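Local coordinates for protein argonaute 5 (Arabidopsis thaliana, PDB 4G0O) that probably uses its MID domain to recognise the 5' nucleotide of small RNAs and so sorts them in gene regulation, at residues A[11-16]-A[74-79]; A[7-12]-A[127-132]. All blocks are in the same frame, centred on the assembly; numbering follows the deposited sequence.

In the fold
Both interactions start from strand 7-18, where they share Val11 and Thr12. From the N terminus, the chain passes helix 27-42, strands 45-46 and 55-56 and helix 62-72 before interaction 1 closes a loop with 57 residues between its segments, setting strand 78-82 beside strand 7-18. It then runs on through strand 105-108 to helix 118-131, whose end returns to residues 7-12 in interaction 2, with 114 residues intervening. The smaller loop nests wholly within the larger, the first segments overlapping at Val11 and Thr12. The contacts also touch directly, Leu78 CD2 packing against Ile128 CG2 at 3.7 Å, which ties sheet and last helix together.

Interaction 1 of 2, residues A[11-16]-A[74-79]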
loop_
_atom_site.group_PDB
_atom_site.type_symbol
_atom_site.label_atom_id
_atom_site.label_comp_id
_atom_site.label_asym_id
_atom_site.label_seq_id
_atom_site.Cartn_x
_atom_site.Cartn_y
_atom_site.Cartn_z
ATOM N N VAL A 11 -0.791 -12.528 0.084
ATOM C CA VAL A 11 0.261 -11.660 0.605
ATOM C C VAL A 11 0.631 -12.041 2.036
ATOM O O VAL A 11 -0.213 -11.995 2.929
ATOM C CB VAL A 11 -0.171 -10.167 0.585
ATOM C CG1 VAL A 11 0.950 -9.276 1.050
ATOM C CG2 VAL A 11 -0.582 -9.766 -0.793
ATOM N N THR A 12 1.899 -12.392 2.239
ATOM C CA THR A 12 2.437 -12.762 3.552
ATOM C C THR A 12 3.383 -11.692 4.128
ATOM O O THR A 12 3.533 -11.560 5.346
ATOM C CB THR A 12 3.221 -14.093 3.472
ATOM O OG1 THR A 12 2.459 -15.061 2.734
ATOM C CG2 THR A 12 3.499 -14.637 4.866
ATOM N N SER A 13 4.030 -10.941 3.243
ATOM C CA SER A 13 4.970 -9.908 3.654
ATOM C C SER A 13 4.543 -8.530 3.132
ATOM O O SER A 13 4.588 -8.266 1.937
ATOM C CB SER A 13 6.372 -10.262 3.145
ATOM O OG SER A 13 7.361 -9.456 3.759
ATOM N N TRP A 14 4.108 -7.661 4.032
ATOM C CA TRP A 14 3.628 -6.339 3.643
ATOM C C TRP A 14 3.829 -5.382 4.815
ATOM O O TRP A 14 3.973 -5.816 5.954
ATOM C CB TRP A 14 2.140 -6.384 3.235
ATOM C CG TRP A 14 1.236 -6.634 4.410
ATOM C CD1 TRP A 14 0.830 -7.843 4.893
ATOM C CD2 TRP A 14 0.659 -5.643 5.281
ATOM N NE1 TRP A 14 0.034 -7.667 6.006
ATOM C CE2 TRP A 14 -0.082 -6.328 6.261
ATOM C CE3 TRP A 14 0.700 -4.247 5.318
ATOM C CZ2 TRP A 14 -0.764 -5.665 7.265
ATOM C CZ3 TRP A 14 0.018 -3.599 6.313
ATOM C CH2 TRP A 14 -0.708 -4.304 7.271
ATOM N N THR A 15 3.864 -4.087 4.532
ATOM C CA THR A 15 3.847 -3.083 5.589
ATOM C C THR A 15 3.459 -1.736 5.005
ATOM O O THR A 15 3.200 -1.621 3.807
ATOM C CB THR A 15 5.189 -2.984 6.357
ATOM O OG1 THR A 15 5.022 -2.145 7.506
ATOM C CG2 THR A 15 6.290 -2.429 5.468
ATOM N N CYS A 16 3.418 -0.722 5.857
ATOM C CA CYS A 16 2.911 0.577 5.458
ATOM C C CYS A 16 3.887 1.675 5.831
ATOM O O CYS A 16 4.458 1.659 6.929
ATOM C CB CYS A 16 1.592 0.831 6.158
ATOM S SG CYS A 16 0.892 2.456 5.869
ATOM N N PRO A 74 13.706 -7.744 3.146
ATOM C CA PRO A 74 14.081 -8.132 1.786
ATOM C C PRO A 74 12.993 -8.935 1.083
ATOM O O PRO A 74 12.996 -9.010 -0.150
ATOM C CB PRO A 74 15.298 -9.029 2.007
ATOM C CG PRO A 74 15.189 -9.495 3.433
ATOM C CD PRO A 74 14.562 -8.381 4.168
ATOM N N GLY A 75 12.085 -9.533 1.849
ATOM C CA GLY A 75 11.063 -10.380 1.265
ATOM C C GLY A 75 9.709 -9.719 1.035
ATOM O O GLY A 75 8.775 -10.390 0.573
ATOM N N LEU A 76 9.607 -8.429 1.367
ATOM C CA LEU A 76 8.363 -7.656 1.235
ATOM C C LEU A 76 7.665 -7.956 -0.082
ATOM O O LEU A 76 8.270 -7.847 -1.144
ATOM C CB LEU A 76 8.650 -6.152 1.276
ATOM C CG LEU A 76 8.182 -5.274 2.443
ATOM C CD1 LEU A 76 7.658 -3.928 1.941
ATOM C CD2 LEU A 76 7.150 -5.944 3.344
ATOM N N GLN A 77 6.393 -8.330 -0.007
ATOM C CA GLN A 77 5.600 -8.593 -1.196
ATOM C C GLN A 77 4.818 -7.352 -1.602
ATOM O O GLN A 77 4.324 -7.264 -2.723
ATOM C CB GLN A 77 4.651 -9.770 -0.939
ATOM C CG GLN A 77 5.365 -11.124 -0.855
ATOM C CD GLN A 77 4.463 -12.263 -0.377
ATOM O OE1 GLN A 77 3.629 -12.094 0.518
ATOM N NE2 GLN A 77 4.648 -13.436 -0.961
ATOM N N LEU A 78 4.710 -6.388 -0.686
ATOM C CA LEU A 78 3.889 -5.193 -0.928
ATOM C C LEU A 78 4.193 -4.092 0.083
ATOM O O LEU A 78 4.270 -4.353 1.276
ATOM C CB LEU A 78 2.391 -5.542 -0.851
ATOM C CG LEU A 78 1.370 -4.427 -1.109
ATOM C CD1 LEU A 78 1.381 -4.010 -2.586
ATOM C CD2 LEU A 78 -0.042 -4.828 -0.675
ATOM N N LEU A 79 4.359 -2.863 -0.395
ATOM C CA LEU A 79 4.501 -1.711 0.490
ATOM C C LEU A 79 3.335 -0.800 0.241
ATOM O O LEU A 79 3.146 -0.339 -0.890
ATOM C CB LEU A 79 5.760 -0.910 0.170
ATOM C CG LEU A 79 6.523 -0.303 1.354
ATOM C CD1 LEU A 79 7.336 0.933 0.935
ATOM C CD2 LEU A 79 5.610 -0.008 2.526
HETATM O O HOH W 1 2.445 -15.402 -0.291
#
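Thr15 and Leu79 pair in parallel where two strands of the MID-domain sheet have just come together, and leucine methyls pack closely here. Thr15 N donates to Leu78 O at 3.3 Å. The Thr15 and Leu79 side chains run side by side, pointing the same way. Thr15 CG2, set between its backbone N and carbonyl carbon, meets Leu79 CD2 at 3.9 Å, and Leu79 CD2 presses on Thr15 O at 3.2 Å. Leu76 crosses Thr15 at about a right angle, CD1 reaching Thr15 CG2 at 4.1 Å, while Leu76 CD2 lies 3.6 Å from Trp14 CA.

Toward Thr12 and the solvent, strand pairing gives way to a backbone bond, Gln77 N to Ser13 O at 2.7 Å, and to the Gln77 side-chain amide. The extended Gln77 chain carries OE1 back to Ser13 N at 3.0 Å, the donor standing above the amide carbonyl plane. Thr12 N also donates to OE1, at a doubtfully short modelled length. A water links Gln77 NE2 to Thr12 OG1.

Helix 62-72 covers the Leu76 and Leu79 side chains through Ile69 and Leu66. The Trp14 indole packs on Ile36 of helix 27-42 and bonds through NE1 to Lys47 O, beyond strand 45-46.

Interaction 2 of 2, residues A[7-12]-A[127-132]; sequences NGAKVT and KINVKT. With SO4 (sulfate ion), chain C.
Asn129, Ala9 and Thr132 carry most of the contact between the last turn of helix 118-131 and the start of strand 7-18, built on a side-chain amide that bonds to the backbone on both sides of Gly8. Chi1 of -173° carries Asn129 CG anti to the backbone N, and chi2 of 46° turns the amide so that both its ends face residues 7-9. Asn129 OD1 accepts from Ala9 N at 2.7 Å, a nearly straight bond (172° at the hydrogen) that arrives almost along the C=O axis. Asn129 ND2 donates to Asn7 O at 3.1 Å. That oxygen lies in the amide plane of Asn129, whereas Asn129 ND2 stands above the carbonyl plane of Asn7. Two bonds from one flat group thus fix its rotation, and Asn136 OD1 is a further partner of Asn129 ND2.

At the helix end Ala9 CB meets Thr132 CG2 at 3.6 Å. The rotation of Thr132 is set from behind: its OG1 donates to Ile128 O at 2.7 Å. Thr132 CG2 meets Val11 CG2 at a tight 3.3 Å, the two side chains crossing at about a right angle.

Lys131 takes no part in this contact; away from residues 7-12 its NZ binds a sulfate ion, probably from the crystallisation liquor, at O3 (2.8 Å), with Lys94 NZ close by. This is consistent with the pocket that receives the guide's 5' phosphate in Argonaute MID domains.

Strand 135-138 adjoins Asn7 through Arg135, strand 45-46 bonds to Ala9 and Val11 through Glu45, and Gln106 of strand 105-108 touches Ile128 and Lys131.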
loop_
_atom_site.group_PDB
_atom_site.type_symbol
_atom_site.label_atom_id
_atom_site.label_comp_id
_atom_site.label_asym_id
_atom_site.label_seq_id
_atom_site.Cartn_x
_atom_site.Cartn_y
_atom_site.Cartn_z
ATOM N N ASN A 7 -8.695 -14.533 -9.495
ATOM C CA ASN A 7 -7.782 -15.231 -8.613
ATOM C C ASN A 7 -7.108 -14.243 -7.649
ATOM O O ASN A 7 -6.389 -13.340 -8.074
ATOM C CB ASN A 7 -6.773 -15.993 -9.474
ATOM C CG ASN A 7 -5.513 -16.333 -8.738
ATOM O OD1 ASN A 7 -4.418 -15.888 -9.118
ATOM N ND2 ASN A 7 -5.642 -17.136 -7.677
ATOM N N GLY A 8 -7.368 -14.397 -6.355
ATOM C CA GLY A 8 -6.891 -13.446 -5.368
ATOM C C GLY A 8 -5.493 -13.809 -4.912
ATOM O O GLY A 8 -5.283 -14.905 -4.401
ATOM N N ALA A 9 -4.529 -12.912 -5.108
ATOM C CA ALA A 9 -3.148 -13.216 -4.713
ATOM C C ALA A 9 -3.056 -13.462 -3.209
ATOM O O ALA A 9 -3.961 -13.101 -2.460
ATOM C CB ALA A 9 -2.192 -12.096 -5.136
ATOM N N LYS A 10 -1.974 -14.087 -2.763
ATOM C CA LYS A 10 -1.766 -14.246 -1.326
ATOM C C LYS A 10 -0.556 -13.443 -0.852
ATOM O O LYS A 10 0.562 -13.658 -1.315
ATOM C CB LYS A 10 -1.638 -15.720 -0.939
ATOM C CG LYS A 10 -1.344 -15.938 0.550
ATOM C CD LYS A 10 -1.013 -17.406 0.823
ATOM C CE LYS A 10 -0.695 -17.674 2.293
ATOM N NZ LYS A 10 -0.221 -19.087 2.479
ATOM N N VAL A 11 -0.791 -12.528 0.084
ATOM C CA VAL A 11 0.261 -11.660 0.605
ATOM C C VAL A 11 0.631 -12.041 2.036
ATOM O O VAL A 11 -0.213 -11.995 2.929
ATOM C CB VAL A 11 -0.171 -10.167 0.585
ATOM C CG1 VAL A 11 0.950 -9.276 1.050
ATOM C CG2 VAL A 11 -0.582 -9.766 -0.793
ATOM N N THR A 12 1.899 -12.392 2.239
ATOM C CA THR A 12 2.437 -12.762 3.552
ATOM C C THR A 12 3.383 -11.692 4.128
ATOM O O THR A 12 3.533 -11.560 5.346
ATOM C CB THR A 12 3.221 -14.093 3.472
ATOM O OG1 THR A 12 2.459 -15.061 2.734
ATOM C CG2 THR A 12 3.499 -14.637 4.866
ATOM N N LYS A 127 -6.312 -3.074 -7.716
ATOM C CA LYS A 127 -4.979 -2.651 -8.148
ATOM C C LYS A 127 -3.919 -3.456 -7.416
ATOM O O LYS A 127 -2.975 -3.930 -8.022
ATOM C CB LYS A 127 -4.769 -1.156 -7.898
ATOM C CG LYS A 127 -5.716 -0.233 -8.679
ATOM C CD LYS A 127 -5.619 1.185 -8.128
ATOM C CE LYS A 127 -6.445 2.182 -8.934
ATOM N NZ LYS A 127 -6.334 3.564 -8.354
ATOM N N ILE A 128 -4.092 -3.621 -6.106
ATOM C CA ILE A 128 -3.165 -4.426 -5.312
ATOM C C ILE A 128 -3.139 -5.900 -5.730
ATOM O O ILE A 128 -2.085 -6.512 -5.731
ATOM C CB ILE A 128 -3.460 -4.285 -3.792
ATOM C CG1 ILE A 128 -2.911 -2.956 -3.260
ATOM C CG2 ILE A 128 -2.856 -5.430 -2.998
ATOM C CD1 ILE A 128 -3.473 -2.595 -1.906
ATOM N N ASN A 129 -4.289 -6.468 -6.093
ATOM C CA ASN A 129 -4.342 -7.877 -6.517
ATOM C C ASN A 129 -3.498 -8.166 -7.750
ATOM O O ASN A 129 -2.759 -9.136 -7.778
ATOM C CB ASN A 129 -5.783 -8.343 -6.767
ATOM C CG ASN A 129 -5.873 -9.842 -7.048
ATOM O OD1 ASN A 129 -5.270 -10.646 -6.351
ATOM N ND2 ASN A 129 -6.616 -10.214 -8.086
ATOM N N VAL A 130 -3.595 -7.326 -8.771
ATOM C CA VAL A 130 -2.752 -7.508 -9.947
ATOM C C VAL A 130 -1.250 -7.275 -9.680
ATOM O O VAL A 130 -0.423 -8.046 -10.156
ATOM C CB VAL A 130 -3.229 -6.659 -11.109
ATOM C CG1 VAL A 130 -3.890 -5.440 -10.584
ATOM C CG2 VAL A 130 -2.066 -6.294 -12.035
ATOM N N LYS A 131 -0.913 -6.240 -8.906
ATOM C CA LYS A 131 0.477 -5.949 -8.558
ATOM C C LYS A 131 1.150 -7.089 -7.810
ATOM O O LYS A 131 2.374 -7.227 -7.851
ATOM C CB LYS A 131 0.569 -4.676 -7.701
ATOM C CG LYS A 131 0.421 -3.408 -8.494
ATOM C CD LYS A 131 0.446 -2.186 -7.612
ATOM C CE LYS A 131 0.086 -0.966 -8.424
ATOM N NZ LYS A 131 0.893 0.190 -8.009
ATOM N N THR A 132 0.340 -7.880 -7.115
ATOM C CA THR A 132 0.803 -8.954 -6.235
ATOM C C THR A 132 0.724 -10.312 -6.934
ATOM O O THR A 132 1.031 -11.355 -6.354
ATOM C CB THR A 132 -0.075 -8.990 -4.954
ATOM O OG1 THR A 132 -0.086 -7.693 -4.359
ATOM C CG2 THR A 132 0.488 -9.942 -3.945
HETATM S S SO4 C . -0.738 3.193 -8.506
HETATM O O1 SO4 C . -1.646 4.282 -8.126
HETATM O O2 SO4 C . 0.552 3.383 -7.790
HETATM O O3 SO4 C . -1.358 1.893 -8.200
HETATM O O4 SO4 C . -0.521 3.216 -9.960
#